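Metallo-beta-lactamase family protein (Staphylococcus aureus, PDB 3R2U) probably oxidises persulfides with a single iron ion, as do related persulfide dioxygenases of the metallo-beta-lactamase superfamily that carry rhodanese-like domains. Local coordinates at residues His143-Leu152 and Met163-Ile171. Sequence-based numbering, arbitrary orientation.
Sequences HTPESISFLL and MGLFSGDFI. With FE (Fe (III) ion), chain E.
F150 and F166 pair across an antiparallel hairpin, with the axes of 148-152 and 164-168 approaching to 4.5 Å and their directions 165° apart. F150 N gives a hydrogen bond to F166 O, and F166 N returns one to F150 O (2.8 Å); L152 N to G164 O and M163 N to L152 O continue the ladder. Past S149, toward the metal, the direct backbone bonds give way to two bridging waters: one joins I148 O to S167 O, the other S147 OG to D169 N. On one face L165 CD1 lies 3.7 Å from S149 CB. On the other, L152 CD1 meets the edge of the F166 ring at CE2 (3.9 Å), while L152 CD2 runs alongside M163; W216 also packs on F166, L152 and M163. S149 OG, hydrogen-bonded to T140 OG1, sits 3.6 Å from F170 CD2. D169 CB stands over the H143 ring, 3.5 Å from its centroid, in a CH-pi contact, with ring and carboxylate planes 82° apart. H143 CG is anti to the backbone N (chi1 175°), which carries NE2 to the iron at 2.3 Å; D169 OD2 binds it at 2.2 Å. H80 and three waters complete the site. R178 O accepts from H143 ND1 and H219 ND1 is hydrogen-bonded to D169 OD1, which with the metal should restrain ring and carboxylate. Loops entering strand 148-152 and leaving 164-168 thus supply two of three protein ligands, and the waters leave coordination positions that substrate could plausibly take.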
ATOM      1  N   HIS A 143      10.664 -38.300   7.241  1.00 23.60           N
ATOM      2  CA  HIS A 143      10.410 -37.097   8.000  1.00 23.35           C
ATOM      3  C   HIS A 143       9.171 -37.385   8.852  1.00 23.42           C
ATOM      4  O   HIS A 143       9.146 -37.086  10.045  1.00 24.06           O
ATOM      5  CB  HIS A 143      10.208 -35.921   7.055  1.00 22.94           C
ATOM      6  CG  HIS A 143       9.815 -34.662   7.746  1.00 22.24           C
ATOM      7  ND1 HIS A 143      10.645 -34.015   8.633  1.00 23.45           N
ATOM      8  CD2 HIS A 143       8.687 -33.918   7.668  1.00 20.01           C
ATOM      9  CE1 HIS A 143      10.037 -32.928   9.084  1.00 22.60           C
ATOM     10  NE2 HIS A 143       8.848 -32.850   8.515  1.00 21.20           N
ATOM     11  N   THR A 144       8.163 -37.989   8.219  1.00 21.78           N
ATOM     12  CA  THR A 144       6.966 -38.471   8.891  1.00 22.40           C
ATOM     13  C   THR A 144       6.592 -39.785   8.225  1.00 22.69           C
ATOM     14  O   THR A 144       6.969 -40.017   7.061  1.00 20.43           O
ATOM     15  CB  THR A 144       5.754 -37.533   8.783  1.00 22.40           C
ATOM     16  OG1 THR A 144       5.317 -37.473   7.417  1.00 23.75           O
ATOM     17  CG2 THR A 144       6.091 -36.162   9.317  1.00 20.71           C
ATOM     18  N   PRO A 145       5.860 -40.652   8.949  1.00 21.88           N
ATOM     19  CA  PRO A 145       5.490 -41.930   8.344  1.00 23.49           C
ATOM     20  C   PRO A 145       4.551 -41.804   7.131  1.00 23.81           C
ATOM     21  O   PRO A 145       4.537 -42.700   6.264  1.00 23.25           O
ATOM     22  CB  PRO A 145       4.800 -42.694   9.497  1.00 24.26           C
ATOM     23  CG  PRO A 145       5.114 -41.890  10.771  1.00 26.82           C
ATOM     24  CD  PRO A 145       5.308 -40.489  10.308  1.00 23.87           C
ATOM     25  N   GLU A 146       3.789 -40.708   7.066  1.00 22.88           N
ATOM     26  CA  GLU A 146       2.819 -40.520   5.982  1.00 23.50           C
ATOM     27  C   GLU A 146       3.311 -39.661   4.816  1.00 21.83           C
ATOM     28  O   GLU A 146       2.600 -39.540   3.833  1.00 22.69           O
ATOM     29  CB  GLU A 146       1.503 -39.920   6.503  1.00 22.97           C
ATOM     30  CG  GLU A 146       1.494 -38.392   6.713  1.00 24.37           C
ATOM     31  CD  GLU A 146       2.318 -37.923   7.899  1.00 25.20           C
ATOM     32  OE1 GLU A 146       2.593 -38.727   8.811  1.00 23.38           O
ATOM     33  OE2 GLU A 146       2.664 -36.729   7.933  1.00 24.82           O
ATOM     34  N   SER A 147       4.502 -39.078   4.930  1.00 20.26           N
ATOM     35  CA  SER A 147       5.036 -38.178   3.904  1.00 19.32           C
ATOM     36  C   SER A 147       4.961 -38.722   2.511  1.00 20.05           C
ATOM     37  O   SER A 147       5.384 -39.835   2.252  1.00 21.49           O
ATOM     38  CB  SER A 147       6.507 -37.795   4.170  1.00 19.20           C
ATOM     39  OG  SER A 147       6.617 -36.846   5.207  1.00 20.50           O
ATOM     40  N   ILE A 148       4.426 -37.901   1.617  1.00 19.57           N
ATOM     41  CA  ILE A 148       4.334 -38.224   0.221  1.00 19.80           C
ATOM     42  C   ILE A 148       4.951 -37.103  -0.598  1.00 19.15           C
ATOM     43  O   ILE A 148       5.017 -35.965  -0.153  1.00 18.94           O
ATOM     44  CB  ILE A 148       2.863 -38.477  -0.227  1.00 20.65           C
ATOM     45  CG1 ILE A 148       1.970 -37.291   0.109  1.00 20.33           C
ATOM     46  CG2 ILE A 148       2.324 -39.791   0.399  1.00 19.75           C
ATOM     47  CD1 ILE A 148       0.555 -37.438  -0.400  1.00 21.03           C
ATOM     48  N   SER A 149       5.461 -37.463  -1.765  1.00 19.89           N
ATOM     49  CA  SER A 149       6.023 -36.525  -2.710  1.00 19.74           C
ATOM     50  C   SER A 149       5.259 -36.634  -4.026  1.00 20.09           C
ATOM     51  O   SER A 149       4.720 -37.706  -4.335  1.00 21.16           O
ATOM     52  CB  SER A 149       7.503 -36.831  -2.932  1.00 20.56           C
ATOM     53  OG  SER A 149       8.250 -36.552  -1.756  1.00 19.83           O
ATOM     54  N   PHE A 150       5.211 -35.543  -4.802  1.00 17.77           N
ATOM     55  CA  PHE A 150       4.469 -35.552  -6.057  1.00 18.65           C
ATOM     56  C   PHE A 150       5.376 -35.388  -7.297  1.00 19.00           C
ATOM     57  O   PHE A 150       6.082 -34.377  -7.442  1.00 19.61           O
ATOM     58  CB  PHE A 150       3.392 -34.457  -6.020  1.00 17.79           C
ATOM     59  CG  PHE A 150       2.478 -34.542  -4.818  1.00 17.86           C
ATOM     60  CD1 PHE A 150       1.388 -35.373  -4.818  1.00 22.70           C
ATOM     61  CD2 PHE A 150       2.696 -33.754  -3.702  1.00 22.23           C
ATOM     62  CE1 PHE A 150       0.521 -35.417  -3.711  1.00 20.54           C
ATOM     63  CE2 PHE A 150       1.841 -33.817  -2.596  1.00 17.73           C
ATOM     64  CZ  PHE A 150       0.768 -34.648  -2.615  1.00 17.81           C
ATOM     65  N   LEU A 151       5.362 -36.388  -8.171  1.00 19.22           N
ATOM     66  CA  LEU A 151       6.188 -36.384  -9.386  1.00 19.02           C
ATOM     67  C   LEU A 151       5.361 -35.860 -10.543  1.00 19.63           C
ATOM     68  O   LEU A 151       4.381 -36.493 -10.979  1.00 20.08           O
ATOM     69  CB  LEU A 151       6.706 -37.780  -9.690  1.00 19.63           C
ATOM     70  CG  LEU A 151       7.686 -37.923 -10.864  1.00 20.69           C
ATOM     71  CD1 LEU A 151       9.019 -37.248 -10.504  1.00 21.02           C
ATOM     72  CD2 LEU A 151       7.886 -39.406 -11.214  1.00 20.10           C
ATOM     73  N   LEU A 152       5.768 -34.704 -11.052  1.00 19.63           N
ATOM     74  CA  LEU A 152       5.047 -34.026 -12.118  1.00 19.34           C
ATOM     75  C   LEU A 152       5.582 -34.331 -13.516  1.00 20.85           C
ATOM     76  O   LEU A 152       6.796 -34.301 -13.756  1.00 19.04           O
ATOM     77  CB  LEU A 152       5.070 -32.509 -11.868  1.00 17.66           C
ATOM     78  CG  LEU A 152       4.299 -31.594 -12.843  1.00 20.53           C
ATOM     79  CD1 LEU A 152       3.936 -30.251 -12.171  1.00 16.66           C
ATOM     80  CD2 LEU A 152       5.053 -31.355 -14.170  1.00 20.70           C
ATOM     81  N   MET A 163       9.311 -33.894 -14.940  1.00 21.37           N
ATOM     82  CA  MET A 163       9.974 -32.615 -14.868  1.00 19.81           C
ATOM     83  C   MET A 163      10.531 -32.337 -13.484  1.00 20.21           C
ATOM     84  O   MET A 163      11.602 -31.780 -13.351  1.00 19.67           O
ATOM     85  CB  MET A 163       8.986 -31.499 -15.226  1.00 20.79           C
ATOM     86  CG  MET A 163       9.601 -30.067 -15.250  1.00 22.26           C
ATOM     87  SD  MET A 163       8.349 -28.766 -15.195  1.00 27.46           S
ATOM     88  CE  MET A 163       7.413 -29.115 -16.675  1.00 27.41           C
ATOM     89  N   GLY A 164       9.789 -32.695 -12.439  1.00 19.53           N
ATOM     90  CA  GLY A 164      10.225 -32.378 -11.099  1.00 19.24           C
ATOM     91  C   GLY A 164       9.436 -33.095 -10.026  1.00 19.11           C
ATOM     92  O   GLY A 164       8.410 -33.709 -10.302  1.00 19.12           O
ATOM     93  N   LEU A 165       9.935 -33.003  -8.800  1.00 18.74           N
ATOM     94  CA  LEU A 165       9.330 -33.643  -7.667  1.00 19.82           C
ATOM     95  C   LEU A 165       9.037 -32.629  -6.575  1.00 19.73           C
ATOM     96  O   LEU A 165       9.947 -31.920  -6.128  1.00 20.10           O
ATOM     97  CB  LEU A 165      10.288 -34.674  -7.104  1.00 20.20           C
ATOM     98  CG  LEU A 165       9.839 -35.539  -5.906  1.00 22.30           C
ATOM     99  CD1 LEU A 165       8.803 -36.561  -6.336  1.00 17.74           C
ATOM    100  CD2 LEU A 165      11.057 -36.238  -5.265  1.00 21.11           C
ATOM    101  N   PHE A 166       7.778 -32.553  -6.155  1.00 18.51           N
ATOM    102  CA  PHE A 166       7.413 -31.730  -4.990  1.00 19.02           C
ATOM    103  C   PHE A 166       7.743 -32.633  -3.822  1.00 19.52           C
ATOM    104  O   PHE A 166       7.042 -33.621  -3.572  1.00 19.47           O
ATOM    105  CB  PHE A 166       5.946 -31.372  -5.013  1.00 18.42           C
ATOM    106  CG  PHE A 166       5.595 -30.454  -6.118  1.00 17.50           C
ATOM    107  CD1 PHE A 166       5.858 -29.091  -6.001  1.00 18.94           C
ATOM    108  CD2 PHE A 166       5.007 -30.944  -7.293  1.00 18.62           C
ATOM    109  CE1 PHE A 166       5.543 -28.213  -7.027  1.00 17.98           C
ATOM    110  CE2 PHE A 166       4.686 -30.080  -8.324  1.00 21.38           C
ATOM    111  CZ  PHE A 166       4.955 -28.709  -8.199  1.00 20.15           C
ATOM    112  N   SER A 167       8.829 -32.306  -3.131  1.00 19.99           N
ATOM    113  CA  SER A 167       9.387 -33.170  -2.114  1.00 20.15           C
ATOM    114  C   SER A 167       9.065 -32.860  -0.649  1.00 20.68           C
ATOM    115  O   SER A 167       9.538 -33.558   0.239  1.00 20.65           O
ATOM    116  CB  SER A 167      10.900 -33.207  -2.292  1.00 22.12           C
ATOM    117  OG  SER A 167      11.463 -31.925  -2.079  1.00 21.41           O
ATOM    118  N   GLY A 168       8.273 -31.839  -0.372  1.00 19.05           N
ATOM    119  CA  GLY A 168       7.929 -31.552   1.015  1.00 18.27           C
ATOM    120  C   GLY A 168       9.168 -31.423   1.889  1.00 18.47           C
ATOM    121  O   GLY A 168      10.100 -30.701   1.550  1.00 15.66           O
ATOM    122  N   ASP A 169       9.165 -32.116   3.031  1.00 18.74           N
ATOM    123  CA  ASP A 169      10.293 -32.113   3.933  1.00 19.19           C
ATOM    124  C   ASP A 169      11.112 -33.402   3.820  1.00 21.12           C
ATOM    125  O   ASP A 169      11.890 -33.741   4.725  1.00 23.26           O
ATOM    126  CB  ASP A 169       9.828 -31.863   5.375  1.00 19.90           C
ATOM    127  CG  ASP A 169       9.330 -30.440   5.594  1.00 18.23           C
ATOM    128  OD1 ASP A 169       9.531 -29.575   4.719  1.00 20.77           O
ATOM    129  OD2 ASP A 169       8.745 -30.177   6.644  1.00 21.20           O
ATOM    130  N   PHE A 170      10.947 -34.112   2.701  1.00 21.07           N
ATOM    131  CA  PHE A 170      11.697 -35.334   2.419  1.00 21.15           C
ATOM    132  C   PHE A 170      13.103 -34.945   1.938  1.00 22.35           C
ATOM    133  O   PHE A 170      14.095 -35.256   2.598  1.00 22.72           O
ATOM    134  CB  PHE A 170      10.906 -36.196   1.412  1.00 20.68           C
ATOM    135  CG  PHE A 170      11.713 -37.259   0.718  1.00 21.55           C
ATOM    136  CD1 PHE A 170      12.590 -38.062   1.419  1.00 23.25           C
ATOM    137  CD2 PHE A 170      11.524 -37.505  -0.638  1.00 22.12           C
ATOM    138  CE1 PHE A 170      13.322 -39.065   0.770  1.00 23.83           C
ATOM    139  CE2 PHE A 170      12.250 -38.500  -1.298  1.00 23.12           C
ATOM    140  CZ  PHE A 170      13.155 -39.281  -0.587  1.00 24.93           C
ATOM    141  N   ILE A 171      13.179 -34.231   0.813  1.00 21.51           N
ATOM    142  CA  ILE A 171      14.454 -33.732   0.283  1.00 20.99           C
ATOM    143  C   ILE A 171      14.474 -32.208   0.222  1.00 21.12           C
ATOM    144  O   ILE A 171      13.570 -31.591  -0.377  1.00 20.36           O
ATOM    145  CB  ILE A 171      14.721 -34.218  -1.151  1.00 21.51           C
ATOM    146  CG1 ILE A 171      14.780 -35.755  -1.202  1.00 22.72           C
ATOM    147  CG2 ILE A 171      16.057 -33.636  -1.665  1.00 20.01           C
ATOM    148  CD1 ILE A 171      14.883 -36.289  -2.599  1.00 24.22           C
TER
HETATM  149 FE    FE E 443       7.476 -31.060   8.156  1.00 52.55          FE
HETATM  150  O   HOH W   1       7.575 -34.723   3.774  1.00 22.40           O
HETATM  151  O   HOH W   2       7.266 -35.511   1.209  1.00 17.74           O
HETATM  152  O   HOH W   3       6.071 -29.287   7.851  1.00 15.67           O
HETATM  153  O   HOH W   4       6.071 -31.987   9.816  1.00 15.09           O
HETATM  154  O   HOH W   5       8.570 -29.971   9.659  1.00 19.61           O